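Local coordinates for protein endo-1,4-b-d-mannanase (PDB 1QNR) that hydrolyses internal beta-1,4-mannosidic linkages in mannans, as a fungal endo-mannanase of glycoside hydrolase family 5, at residues W71-S76 with R145-A150; N121-A126 with T138-Q143; N13-V18 with N103-I108; T33-V38 with L92-Q97; S3-S8 with A160-E165. One frame throughout, in Å; residues are numbered along the deposited sequence. Where two conformers were deposited one is given.

Contact 1. Residues W71-S76 with R145-A150; sequences WFQKLS and RKYVQA
The phenol of Tyr147 lies against both Gln73 and Phe72, and van der Waals contact carries the whole interface. Extended, with CG anti to the backbone N (chi1 179°), the Gln73 chain places its amide beside the near end of the tyrosine: OE1 is 3.4 Å from Tyr147 CB, and NE2 is 3.7 Å from Tyr147 CG. Amide and ring planes differ by 36°, so the two groups meet at a slant and do not stack. At the far end of the phenol, Tyr147 OH sits 3.4 Å from Phe72 CD2, while the apolar part is completed by Phe72 CB, 4.2 Å from Tyr147 CE1.

The polar ends look elsewhere. Tyr147 OH is hydrogen-bonded to the carbonyl of Gly57, Gln73 NE2 bonds Asp60 OD1, and Gln73 OE1 accepts from Gln143 NE2, which satisfies these groups in a buried setting. The contact thus lays the short strand 73-74, the middle one of a small three-stranded sheet, over helix 138-155; Ile82 of strand 81-82 and Leu89 also pack on Tyr147.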
# COMPACT_ATOMS: atom_id res chain seq x y z
N TRP A 71 -16.03 -5.26 10.22
CA TRP A 71 -16.02 -3.81 10.00
C TRP A 71 -15.05 -3.13 10.95
O TRP A 71 -15.00 -3.58 12.12
CB TRP A 71 -17.46 -3.20 10.11
CG TRP A 71 -18.12 -3.35 11.45
CD1 TRP A 71 -18.67 -4.52 11.94
CD2 TRP A 71 -18.34 -2.35 12.45
NE1 TRP A 71 -19.22 -4.26 13.18
CE2 TRP A 71 -19.01 -2.95 13.55
CE3 TRP A 71 -17.97 -0.97 12.56
CZ2 TRP A 71 -19.35 -2.21 14.68
CZ3 TRP A 71 -18.31 -0.23 13.70
CH2 TRP A 71 -19.00 -0.87 14.74
N PHE A 72 -14.24 -2.13 10.48
CA PHE A 72 -13.30 -1.49 11.41
C PHE A 72 -13.88 -0.13 11.89
O PHE A 72 -13.51 0.28 13.00
CB PHE A 72 -11.95 -1.28 10.75
CG PHE A 72 -11.16 -2.56 10.38
CD1 PHE A 72 -11.52 -3.82 10.88
CD2 PHE A 72 -10.05 -2.47 9.55
CE1 PHE A 72 -10.77 -4.96 10.51
CE2 PHE A 72 -9.29 -3.59 9.17
CZ PHE A 72 -9.68 -4.83 9.68
N GLN A 73 -14.69 0.58 11.11
CA GLN A 73 -15.20 1.90 11.54
C GLN A 73 -16.56 2.16 10.89
O GLN A 73 -16.71 1.90 9.66
CB GLN A 73 -14.14 2.96 11.09
CG GLN A 73 -14.57 4.40 11.46
CD GLN A 73 -13.52 5.43 11.18
OE1 GLN A 73 -13.19 6.35 11.97
NE2 GLN A 73 -12.91 5.45 9.95
N LYS A 74 -17.50 2.72 11.70
CA LYS A 74 -18.82 3.14 11.18
C LYS A 74 -18.82 4.67 11.21
O LYS A 74 -18.57 5.28 12.27
CB LYS A 74 -19.93 2.56 12.09
CG LYS A 74 -21.29 3.19 11.65
CD LYS A 74 -22.47 2.66 12.48
CE LYS A 74 -23.69 3.55 12.18
NZ LYS A 74 -24.83 3.28 13.13
N LEU A 75 -19.06 5.27 10.06
CA LEU A 75 -19.03 6.72 9.87
C LEU A 75 -20.45 7.27 9.86
O LEU A 75 -21.22 6.85 9.01
CB LEU A 75 -18.27 7.08 8.57
CG LEU A 75 -16.77 6.65 8.67
CD1 LEU A 75 -16.12 6.69 7.32
CD2 LEU A 75 -16.05 7.53 9.70
N SER A 76 -20.75 8.18 10.79
CA SER A 76 -22.13 8.73 10.88
C SER A 76 -22.01 10.21 11.30
O SER A 76 -21.26 10.58 12.23
CB SER A 76 -22.79 7.91 12.03
OG SER A 76 -23.95 8.54 12.49
N ARG A 145 -8.41 11.36 11.51
CA ARG A 145 -7.25 11.35 12.44
C ARG A 145 -7.54 10.54 13.72
O ARG A 145 -6.61 9.90 14.27
CB ARG A 145 -6.81 12.80 12.83
CG ARG A 145 -6.37 13.59 11.58
CD ARG A 145 -5.93 15.00 12.07
NE ARG A 145 -5.09 15.57 11.06
CZ ARG A 145 -4.00 16.31 11.14
NH1 ARG A 145 -3.55 16.67 9.92
NH2 ARG A 145 -3.41 16.66 12.32
N LYS A 146 -8.80 10.48 14.17
CA LYS A 146 -9.12 9.62 15.33
C LYS A 146 -8.91 8.16 14.92
O LYS A 146 -8.39 7.35 15.73
CB LYS A 146 -10.58 9.81 15.77
CG LYS A 146 -10.88 11.07 16.56
CD LYS A 146 -12.35 11.04 17.06
CE LYS A 146 -12.57 10.00 18.12
NZ LYS A 146 -13.75 10.29 19.01
N TYR A 147 -9.23 7.79 13.67
CA TYR A 147 -8.99 6.38 13.22
C TYR A 147 -7.52 6.09 13.03
O TYR A 147 -7.05 5.04 13.51
CB TYR A 147 -9.79 6.17 11.86
CG TYR A 147 -9.65 4.72 11.44
CD1 TYR A 147 -10.32 3.72 12.19
CD2 TYR A 147 -8.87 4.34 10.35
CE1 TYR A 147 -10.17 2.38 11.88
CE2 TYR A 147 -8.72 2.97 10.04
CZ TYR A 147 -9.32 2.04 10.83
OH TYR A 147 -9.16 0.65 10.54
N VAL A 148 -6.74 6.99 12.47
CA VAL A 148 -5.27 6.87 12.43
C VAL A 148 -4.74 6.60 13.84
O VAL A 148 -3.86 5.71 14.03
CB VAL A 148 -4.62 8.13 11.79
CG1 VAL A 148 -3.10 8.11 11.94
CG2 VAL A 148 -4.98 8.26 10.30
N GLN A 149 -5.15 7.45 14.81
CA GLN A 149 -4.61 7.15 16.18
C GLN A 149 -4.99 5.77 16.67
O GLN A 149 -4.13 5.13 17.38
CB GLN A 149 -5.09 8.29 17.14
CG GLN A 149 -4.44 8.18 18.52
CD GLN A 149 -4.99 7.24 19.54
OE1 GLN A 149 -6.15 6.78 19.53
NE2 GLN A 149 -4.19 6.89 20.56
N ALA A 150 -6.21 5.35 16.41
CA ALA A 150 -6.63 4.01 16.91
C ALA A 150 -5.82 2.89 16.28
O ALA A 150 -5.57 1.89 16.97
CB ALA A 150 -8.12 3.82 16.62

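Contact 2. Residues N121-A126 with T138-Q143; sequences NAYVNA and TAAQTQ
Where 121-126 of helix 119-127 runs past 138-143 of helix 138-155, the CA atoms of Tyr123 and Ala140 are the nearest pair, 6.0 Å apart. A small residue on one side and a flat ring on the other fill this narrow space. With CG beside its backbone N and anti to the carbonyl carbon (chi1 -74°), the Tyr123 side chain reaches across so that its CD2-CE2 side comes up to the opposing helix. CE2 of Tyr123 is 3.7 Å from Ala140 O, and CD2 of Tyr123 touches Ala140 CB at 4.2 Å. The backbone of Gln143 comes up at the ring edge, near its plane, its C atom 4.4 Å from Tyr123 CE2.

The second helix is secured in its first turn by Thr142: OG1 of this residue is hydrogen-bonded to Thr138 O at 2.8 Å, and its amide N reaches the same oxygen from the opposite face of the carbonyl plane. Both polar side-chain ends at the interface turn to Gln73, Tyr123 OH bonding its NE2 and Gln143 NE2 its OE1. Trp134, from the loop between the helices, meets the Tyr123 ring edge to face. Leu75 and strand 60-61 flank the tyrosine, while Phe127, at the end of helix 119-127, packs on Ala140 and Gln143.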
# COMPACT_ATOMS: atom_id res chain seq x y z
N ASN A 121 -15.63 8.00 -0.14
CA ASN A 121 -17.10 8.09 -0.31
C ASN A 121 -17.85 7.79 0.96
O ASN A 121 -18.89 8.47 1.23
CB ASN A 121 -17.56 7.13 -1.45
CG ASN A 121 -19.06 7.21 -1.70
OD1 ASN A 121 -19.83 6.26 -1.48
ND2 ASN A 121 -19.39 8.34 -2.26
N ALA A 122 -17.40 6.89 1.84
CA ALA A 122 -18.12 6.63 3.11
C ALA A 122 -17.99 7.87 4.00
O ALA A 122 -18.95 8.20 4.77
CB ALA A 122 -17.52 5.39 3.78
N TYR A 123 -16.86 8.60 4.03
CA TYR A 123 -16.77 9.88 4.75
C TYR A 123 -17.68 10.92 4.13
O TYR A 123 -18.34 11.66 4.92
CB TYR A 123 -15.30 10.32 4.75
CG TYR A 123 -14.32 9.61 5.64
CD1 TYR A 123 -13.72 8.42 5.21
CD2 TYR A 123 -13.97 10.09 6.93
CE1 TYR A 123 -12.81 7.73 6.01
CE2 TYR A 123 -13.06 9.43 7.75
CZ TYR A 123 -12.47 8.26 7.26
OH TYR A 123 -11.55 7.62 8.08
N VAL A 124 -17.77 11.03 2.80
CA VAL A 124 -18.68 12.02 2.18
C VAL A 124 -20.13 11.71 2.57
O VAL A 124 -20.90 12.65 2.90
CB VAL A 124 -18.52 11.94 0.63
CG1 VAL A 124 -19.63 12.71 -0.10
CG2 VAL A 124 -17.12 12.46 0.27
N ASN A 125 -20.54 10.47 2.63
CA ASN A 125 -21.94 10.15 3.04
C ASN A 125 -22.22 10.65 4.47
O ASN A 125 -23.38 11.08 4.74
CB ASN A 125 -22.15 8.61 3.02
CG ASN A 125 -22.28 8.02 1.63
OD1 ASN A 125 -22.55 8.74 0.65
ND2 ASN A 125 -22.06 6.70 1.52
N ALA A 126 -21.25 10.58 5.39
CA ALA A 126 -21.48 10.97 6.76
C ALA A 126 -21.29 12.47 6.98
O ALA A 126 -22.01 13.04 7.82
CB ALA A 126 -20.48 10.28 7.70
N THR A 138 -13.56 19.66 7.85
CA THR A 138 -13.10 19.49 9.23
C THR A 138 -13.67 18.26 9.96
O THR A 138 -12.91 17.56 10.65
CB THR A 138 -13.46 20.77 10.08
OG1 THR A 138 -12.89 21.93 9.37
CG2 THR A 138 -12.90 20.61 11.48
N ALA A 139 -14.97 17.98 9.84
CA ALA A 139 -15.52 16.80 10.53
C ALA A 139 -14.93 15.52 9.94
O ALA A 139 -14.62 14.58 10.71
CB ALA A 139 -17.04 16.81 10.38
N ALA A 140 -14.75 15.45 8.61
CA ALA A 140 -14.17 14.19 8.03
C ALA A 140 -12.73 14.03 8.48
O ALA A 140 -12.33 12.87 8.83
CB ALA A 140 -14.26 14.25 6.49
N GLN A 141 -11.92 15.10 8.45
CA GLN A 141 -10.50 14.95 8.84
C GLN A 141 -10.36 14.68 10.34
O GLN A 141 -9.44 13.94 10.71
CB GLN A 141 -9.72 16.23 8.43
CG GLN A 141 -9.54 16.36 6.90
CD GLN A 141 -8.84 15.13 6.29
OE1 GLN A 141 -7.77 14.71 6.75
NE2 GLN A 141 -9.49 14.57 5.25
N THR A 142 -11.27 15.25 11.19
CA THR A 142 -11.21 14.96 12.61
C THR A 142 -11.46 13.48 12.89
O THR A 142 -10.72 12.81 13.66
CB THR A 142 -12.26 15.82 13.37
OG1 THR A 142 -11.78 17.18 13.22
CG2 THR A 142 -12.27 15.50 14.87
N GLN A 143 -12.43 12.85 12.22
CA GLN A 143 -12.66 11.41 12.37
C GLN A 143 -11.56 10.57 11.73
O GLN A 143 -11.11 9.58 12.38
CB GLN A 143 -14.07 11.00 11.85
CG GLN A 143 -14.42 9.56 12.20
CD GLN A 143 -14.49 9.25 13.67
OE1 GLN A 143 -14.90 10.10 14.49
NE2 GLN A 143 -14.14 8.03 14.12

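Contact 3. Residues N13-V18 with N103-I108; sequences NIDGKV and NLKLII
A salt bridge between Asp15 and Lys105 joins the two segments, Asp15 OD1 and Lys105 NZ 2.9 Å apart. The ammonium approaches OD1 on the syn side, 25° out of the carboxylate plane. Neither partner is spent on this bond alone: Asp15 OD1 also accepts from the amide of Ser3, and Lys105 NZ gives a further bond to the carbonyl of Thr159. The other carboxylate oxygen is served by a water, which donates to Asp15 OD2 at 2.6 Å and to Asn103 OD1 at 3.2 Å, bridging the segments a second time.

Asp15 stands in a beta hairpin, strands 11-14 and 17-18, whose type I' turn from Ile14 to Lys17 is closed by two backbone bonds, Ile14 N to Lys17 O and Lys17 N to Ile14 O. Gly16 suits this turn because a side chain there would be jammed against the preceding carbonyl. On the other segment, Asn103 ends helix 90-102 in a Schellman motif, and Lys105 opens the parallel barrel strand that follows. Shortening Asp15 to an alanine would probably leave the ammonium of Lys105 without its counter-charge, and the Ser3 amide without its acceptor.

Because the lysine chain bends at chi2 (-60°), its methylenes pass alongside Ile14, with Ile14 CG2 3.9 Å from Lys105 CE and 4.0 Å from Lys105 CG.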
# COMPACT_ATOMS: atom_id res chain seq x y z
N ASN A 13 16.86 -1.21 5.25
CA ASN A 13 17.50 -2.14 6.19
C ASN A 13 16.39 -2.91 6.91
O ASN A 13 15.63 -2.33 7.69
CB ASN A 13 18.34 -1.29 7.20
CG ASN A 13 19.08 -2.13 8.20
OD1 ASN A 13 18.69 -3.25 8.51
ND2 ASN A 13 20.19 -1.61 8.81
N ILE A 14 16.27 -4.22 6.56
CA ILE A 14 15.19 -5.05 7.11
C ILE A 14 15.87 -6.14 7.96
O ILE A 14 16.69 -6.92 7.40
CB ILE A 14 14.39 -5.72 5.96
CG1 ILE A 14 13.81 -4.64 4.98
CG2 ILE A 14 13.30 -6.67 6.48
CD1 ILE A 14 13.19 -5.29 3.73
N ASP A 15 15.60 -6.12 9.27
CA ASP A 15 16.22 -7.09 10.21
C ASP A 15 17.73 -7.17 10.02
O ASP A 15 18.34 -8.26 10.12
CB ASP A 15 15.55 -8.46 10.03
CG ASP A 15 14.08 -8.44 10.49
OD1 ASP A 15 13.73 -7.56 11.29
OD2 ASP A 15 13.34 -9.33 10.06
N GLY A 16 18.33 -5.98 9.85
CA GLY A 16 19.82 -5.90 9.81
C GLY A 16 20.42 -6.09 8.47
O GLY A 16 21.65 -5.97 8.25
N LYS A 17 19.67 -6.49 7.45
CA LYS A 17 20.13 -6.72 6.12
C LYS A 17 19.77 -5.57 5.18
O LYS A 17 18.56 -5.29 5.03
CB LYS A 17 19.52 -8.06 5.56
CG LYS A 17 20.09 -9.18 6.50
CD LYS A 17 21.50 -9.49 5.99
CE LYS A 17 22.43 -10.20 6.97
NZ LYS A 17 23.74 -10.40 6.24
N VAL A 18 20.76 -4.93 4.60
CA VAL A 18 20.59 -3.81 3.70
C VAL A 18 20.64 -4.32 2.28
O VAL A 18 21.54 -5.01 1.77
CB VAL A 18 21.70 -2.74 3.92
CG1 VAL A 18 21.54 -1.60 2.93
CG2 VAL A 18 21.60 -2.25 5.37
N ASN A 103 8.36 -13.50 10.40
CA ASN A 103 9.43 -12.58 10.05
C ASN A 103 9.09 -11.78 8.77
O ASN A 103 9.97 -11.63 7.89
CB ASN A 103 10.78 -13.36 9.94
CG ASN A 103 11.13 -14.13 11.23
OD1 ASN A 103 11.22 -13.48 12.27
ND2 ASN A 103 11.26 -15.45 11.12
N LEU A 104 7.86 -11.36 8.71
CA LEU A 104 7.43 -10.51 7.57
C LEU A 104 7.16 -9.06 8.06
O LEU A 104 6.88 -8.89 9.25
CB LEU A 104 6.08 -11.05 6.98
CG LEU A 104 6.21 -12.39 6.23
CD1 LEU A 104 4.82 -12.97 5.91
CD2 LEU A 104 7.08 -12.29 4.96
N LYS A 105 7.27 -8.10 7.14
CA LYS A 105 6.97 -6.69 7.51
C LYS A 105 5.70 -6.24 6.74
O LYS A 105 5.49 -6.75 5.62
CB LYS A 105 8.13 -5.76 7.08
CG LYS A 105 9.51 -6.25 7.67
CD LYS A 105 9.53 -6.30 9.19
CE LYS A 105 10.96 -6.65 9.65
NZ LYS A 105 10.94 -6.95 11.14
N LEU A 106 4.95 -5.31 7.30
CA LEU A 106 3.69 -4.89 6.66
C LEU A 106 3.59 -3.39 6.30
O LEU A 106 4.00 -2.51 7.08
CB LEU A 106 2.55 -5.12 7.69
CG LEU A 106 2.40 -6.58 8.22
CD1 LEU A 106 1.38 -6.60 9.36
CD2 LEU A 106 1.99 -7.47 7.03
N ILE A 107 3.06 -3.12 5.08
CA ILE A 107 2.71 -1.71 4.72
C ILE A 107 1.21 -1.60 4.96
O ILE A 107 0.44 -2.42 4.41
CB ILE A 107 3.12 -1.37 3.28
CG1 ILE A 107 4.65 -1.40 3.18
CG2 ILE A 107 2.54 0.03 2.88
CD1 ILE A 107 5.23 -1.16 1.76
N ILE A 108 0.75 -0.57 5.72
CA ILE A 108 -0.67 -0.47 6.09
C ILE A 108 -1.25 0.92 5.83
O ILE A 108 -0.94 1.90 6.55
CB ILE A 108 -0.84 -0.81 7.62
CG1 ILE A 108 -0.27 -2.20 7.96
CG2 ILE A 108 -2.35 -0.75 7.99
CD1 ILE A 108 -0.43 -2.64 9.42
O HOH W 1 11.49 -10.42 11.47

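Contact 4. Residues T33-V38 with L92-Q97; sequences TNHADV and LDYVVQ
His35 and Tyr94 form a face-to-face stack, the ring centroids 3.8 Å apart and the planes only 4° from parallel. Two different torsions bring the rings together: His35 holds CG beside its backbone N and anti to the carbonyl carbon (chi1 -70°), whereas Tyr94 swings CG anti to N (chi1 -167°) and lays its ring against one face of the imidazole. His35 CG lies over the centre of the phenol and Tyr94 CD1 over that of the imidazole; the closest atoms are His35 CD2 and Tyr94 CG, at 3.5 Å. The histidine methylene adds a CH-pi contact, with CB 3.9 Å from the Tyr94 ring centroid.

Val38, one turn further along, meets the same phenol in its plane, at the edge, where Val38 CB is 3.9 Å from Tyr94 CD2. Its CG2 methyl reaches CG2 of Val95 at 4.4 Å. The helix carrying His35 and Val38 is capped by Asn34, whose OD1 accepts from Ala36 N at 3.1 Å, the donor standing above the carbonyl plane.

Tyr94 OH is hydrogen-bonded to Asp39. A serine in place of Tyr94 would probably bare one face of the His35 imidazole, open a gap beside Val38 and leave Asp39 without this hydroxyl partner.

The contact joins the start of helix 35-47 to helix 90-102, which on another side packs Leu92 and Val96 against Tyr155 of helix 138-155; there Asp93 forms a salt bridge with Arg154.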
# COMPACT_ATOMS: atom_id res chain seq x y z
N THR A 33 -11.13 -14.32 8.91
CA THR A 33 -11.57 -14.52 10.30
C THR A 33 -11.05 -15.82 10.90
O THR A 33 -11.06 -15.98 12.14
CB THR A 33 -13.10 -14.57 10.45
OG1 THR A 33 -13.67 -15.61 9.65
CG2 THR A 33 -13.69 -13.19 10.17
N ASN A 34 -10.57 -16.75 10.08
CA ASN A 34 -9.99 -17.98 10.61
C ASN A 34 -8.47 -17.78 10.73
O ASN A 34 -7.81 -17.61 9.67
CB ASN A 34 -10.40 -19.11 9.64
CG ASN A 34 -9.92 -20.44 10.17
OD1 ASN A 34 -9.14 -20.56 11.10
ND2 ASN A 34 -10.48 -21.52 9.61
N HIS A 35 -7.88 -17.84 11.91
CA HIS A 35 -6.42 -17.69 12.09
C HIS A 35 -5.63 -18.66 11.28
O HIS A 35 -4.51 -18.34 10.79
CB HIS A 35 -6.08 -17.99 13.59
CG HIS A 35 -6.62 -16.87 14.45
ND1 HIS A 35 -6.54 -16.96 15.83
CD2 HIS A 35 -7.21 -15.69 14.16
CE1 HIS A 35 -7.09 -15.86 16.34
NE2 HIS A 35 -7.51 -15.07 15.36
N ALA A 36 -6.11 -19.86 11.03
CA ALA A 36 -5.38 -20.85 10.27
C ALA A 36 -5.16 -20.36 8.83
O ALA A 36 -4.17 -20.74 8.24
CB ALA A 36 -6.07 -22.23 10.23
N ASP A 37 -6.10 -19.55 8.30
CA ASP A 37 -5.98 -19.06 6.93
C ASP A 37 -4.97 -17.91 6.81
O ASP A 37 -4.23 -17.82 5.82
CB ASP A 37 -7.35 -18.63 6.42
CG ASP A 37 -8.38 -19.77 6.34
OD1 ASP A 37 -7.99 -20.95 6.39
OD2 ASP A 37 -9.59 -19.39 6.25
N VAL A 38 -4.81 -17.08 7.84
CA VAL A 38 -3.71 -16.10 7.85
C VAL A 38 -2.39 -16.86 7.97
O VAL A 38 -1.41 -16.58 7.19
CB VAL A 38 -3.84 -15.14 9.07
CG1 VAL A 38 -2.62 -14.22 9.18
CG2 VAL A 38 -5.14 -14.34 8.99
N LEU A 92 -7.20 -7.56 12.32
CA LEU A 92 -5.85 -6.99 11.98
C LEU A 92 -4.80 -7.28 13.08
O LEU A 92 -3.62 -7.54 12.69
CB LEU A 92 -6.01 -5.47 11.78
CG LEU A 92 -4.77 -4.73 11.23
CD1 LEU A 92 -4.33 -5.24 9.86
CD2 LEU A 92 -5.10 -3.22 11.12
N ASP A 93 -5.23 -7.41 14.34
CA ASP A 93 -4.21 -7.74 15.36
C ASP A 93 -3.57 -9.11 15.04
O ASP A 93 -2.36 -9.33 15.24
CB ASP A 93 -4.83 -7.86 16.76
CG ASP A 93 -5.34 -6.58 17.37
OD1 ASP A 93 -4.99 -5.48 16.90
OD2 ASP A 93 -6.07 -6.69 18.40
N TYR A 94 -4.37 -10.09 14.58
CA TYR A 94 -3.82 -11.42 14.26
C TYR A 94 -2.85 -11.38 13.09
O TYR A 94 -1.87 -12.11 13.00
CB TYR A 94 -4.93 -12.51 14.13
CG TYR A 94 -4.24 -13.89 14.13
CD1 TYR A 94 -3.80 -14.45 15.35
CD2 TYR A 94 -3.93 -14.57 12.97
CE1 TYR A 94 -3.11 -15.66 15.38
CE2 TYR A 94 -3.24 -15.78 13.00
CZ TYR A 94 -2.84 -16.31 14.20
OH TYR A 94 -2.19 -17.55 14.26
N VAL A 95 -3.19 -10.53 12.05
CA VAL A 95 -2.27 -10.34 10.93
C VAL A 95 -0.93 -9.83 11.40
O VAL A 95 0.12 -10.32 10.94
CB VAL A 95 -2.94 -9.39 9.88
CG1 VAL A 95 -1.95 -9.06 8.75
CG2 VAL A 95 -4.16 -10.06 9.29
N VAL A 96 -0.94 -8.83 12.29
CA VAL A 96 0.37 -8.35 12.82
C VAL A 96 1.06 -9.43 13.68
O VAL A 96 2.28 -9.61 13.51
CB VAL A 96 0.14 -7.09 13.67
CG1 VAL A 96 1.43 -6.61 14.33
CG2 VAL A 96 -0.47 -5.98 12.80
N GLN A 97 0.32 -10.22 14.47
CA GLN A 97 0.88 -11.33 15.25
C GLN A 97 1.55 -12.34 14.33
O GLN A 97 2.68 -12.80 14.58
CB GLN A 97 -0.24 -11.98 16.12
CG GLN A 97 0.31 -13.20 16.90
CD GLN A 97 -0.67 -14.06 17.63
OE1 GLN A 97 -0.36 -15.28 17.96
NE2 GLN A 97 -1.83 -13.61 17.99

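Contact 5. Residues S3-S8 with A160-E165; sequences SFVTIS and AIFAWE
Val5 and Phe162 bring the two backbones to within 5.7 Å, CA to CA, and water mediates between their peptide groups. One water accepts from Val5 N at 3.1 Å and donates to Ile161 O at 2.7 Å. A second lies between two carbonyl oxygens, 2.9 Å from Val5 O and 2.8 Å from Phe162 O. At Phe162 itself the strand departs from extended geometry, with helical backbone angles.

The N-terminal segment runs into the small antiparallel sheet of strand 6-8 and its hairpin partners, while strand 161-165 belongs to the parallel barrel of the family 5 fold, between strands 105-109 and 199-201. The contact sets the beginning of the chain against the N-terminal end of a barrel strand.

Between the side chains the meeting is a CH-pi contact. Val5 holds CG1 anti to its backbone N (chi1 175°), which sends this methyl over one face of the Phe162 ring, offset toward the rim: CG1 is 4.1 Å from the ring centroid, 23° off the normal. Phe162 CD2 and CE2 are both 3.9 Å from Val5 CG1. The other methyl, CG2, rests 4.2 Å from Ile161 O. Leu199 and Lys105 also touch Val5, and the rings of Phe12 and Phe21 meet Phe162 at steep angles.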
# COMPACT_ATOMS: atom_id res chain seq x y z
N SER A 3 14.13 -6.13 14.05
CA SER A 3 14.41 -4.74 14.52
C SER A 3 13.45 -3.77 13.83
O SER A 3 12.81 -4.32 12.92
CB SER A 3 15.86 -4.32 14.19
OG SER A 3 16.18 -4.64 12.86
N PHE A 4 13.48 -2.44 14.07
CA PHE A 4 12.53 -1.63 13.28
C PHE A 4 13.10 -1.45 11.86
O PHE A 4 14.36 -1.33 11.67
CB PHE A 4 12.32 -0.22 13.90
CG PHE A 4 11.59 -0.19 15.21
CD1 PHE A 4 10.30 -0.67 15.34
CD2 PHE A 4 12.28 0.18 16.40
CE1 PHE A 4 9.67 -0.69 16.58
CE2 PHE A 4 11.60 0.21 17.62
CZ PHE A 4 10.30 -0.20 17.73
N VAL A 5 12.25 -1.39 10.83
CA VAL A 5 12.69 -1.16 9.45
C VAL A 5 13.09 0.33 9.29
O VAL A 5 12.39 1.26 9.67
CB VAL A 5 11.59 -1.50 8.41
CG1 VAL A 5 12.07 -1.12 6.98
CG2 VAL A 5 11.18 -2.97 8.46
N THR A 6 14.34 0.51 8.78
CA THR A 6 14.93 1.85 8.59
C THR A 6 15.48 1.97 7.18
O THR A 6 15.46 1.02 6.38
CB THR A 6 16.08 2.13 9.62
OG1 THR A 6 17.12 1.14 9.36
CG2 THR A 6 15.53 2.10 11.05
N ILE A 7 15.95 3.19 6.83
CA ILE A 7 16.65 3.44 5.56
C ILE A 7 18.17 3.63 5.82
O ILE A 7 18.49 4.47 6.66
CB ILE A 7 15.97 4.64 4.85
CG1 ILE A 7 14.57 4.16 4.33
CG2 ILE A 7 16.77 5.12 3.63
CD1 ILE A 7 13.66 5.29 3.87
N SER A 8 18.97 2.98 5.02
CA SER A 8 20.48 3.12 5.11
C SER A 8 20.84 3.50 3.69
O SER A 8 20.57 2.85 2.67
CB SER A 8 21.05 1.75 5.51
OG SER A 8 22.48 1.85 5.63
N ALA A 160 7.10 -5.48 13.33
CA ALA A 160 6.55 -5.99 12.05
C ALA A 160 6.00 -4.92 11.16
O ALA A 160 5.59 -5.29 10.05
CB ALA A 160 5.47 -7.05 12.38
N ILE A 161 5.92 -3.65 11.51
CA ILE A 161 5.45 -2.60 10.59
C ILE A 161 6.55 -2.07 9.72
O ILE A 161 7.59 -1.56 10.22
CB ILE A 161 4.78 -1.47 11.38
CG1 ILE A 161 3.73 -2.00 12.38
CG2 ILE A 161 4.18 -0.41 10.42
CD1 ILE A 161 2.57 -2.78 11.73
N PHE A 162 6.43 -2.26 8.40
CA PHE A 162 7.38 -1.69 7.42
C PHE A 162 7.20 -0.17 7.34
O PHE A 162 8.14 0.64 7.50
CB PHE A 162 7.21 -2.28 6.00
CG PHE A 162 8.28 -1.91 5.00
CD1 PHE A 162 8.19 -0.69 4.30
CD2 PHE A 162 9.38 -2.72 4.73
CE1 PHE A 162 9.12 -0.32 3.31
CE2 PHE A 162 10.31 -2.41 3.76
CZ PHE A 162 10.22 -1.16 3.08
N ALA A 163 5.95 0.25 7.11
CA ALA A 163 5.60 1.69 7.06
C ALA A 163 4.08 1.90 7.25
O ALA A 163 3.26 1.07 6.78
CB ALA A 163 5.98 2.29 5.68
N TRP A 164 3.76 3.07 7.81
CA TRP A 164 2.36 3.57 7.78
C TRP A 164 2.17 4.28 6.42
O TRP A 164 3.13 4.91 5.90
CB TRP A 164 2.15 4.58 8.91
CG TRP A 164 2.33 4.01 10.30
CD1 TRP A 164 3.24 4.39 11.22
CD2 TRP A 164 1.58 2.90 10.86
NE1 TRP A 164 3.09 3.64 12.38
CE2 TRP A 164 2.13 2.67 12.14
CE3 TRP A 164 0.56 2.06 10.38
CZ2 TRP A 164 1.64 1.71 13.03
CZ3 TRP A 164 0.10 1.03 11.23
CH2 TRP A 164 0.67 0.87 12.52
N GLU A 165 0.97 4.19 5.86
CA GLU A 165 0.69 4.78 4.53
C GLU A 165 -0.59 5.58 4.67
O GLU A 165 -1.64 5.16 5.18
CB GLU A 165 0.63 3.63 3.51
CG GLU A 165 0.32 4.13 2.07
CD GLU A 165 0.69 3.02 1.07
OE1 GLU A 165 -0.19 2.16 0.86
OE2 GLU A 165 1.90 3.05 0.67
O HOH W 2 9.52 1.31 9.90
O HOH W 3 9.52 -2.16 11.97

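Overall arrangement
Contacts 3 and 5 have centres 6 Å apart and share the barrel: Leu106 O and Phe162 N, 2.8 Å apart, probably bond strand to strand. Contacts 1 and 2, with centres 10 Å apart, share helix 138-155 and lie farther out; contact 2 is on the opposite side of the chain's centre from contact 3, about 33 Å away between centres. Contact 4 touches both groups, Leu106 CD1 lying 4.0 Å from Val96 CG2 and Phe72 CZ 4.3 Å from Leu92 CB. In family 5 enzymes the active site lies at the C-terminal ends of the barrel strands, whereas contacts 3 and 5 engage strands 105-109 and 161-165 near their beginnings.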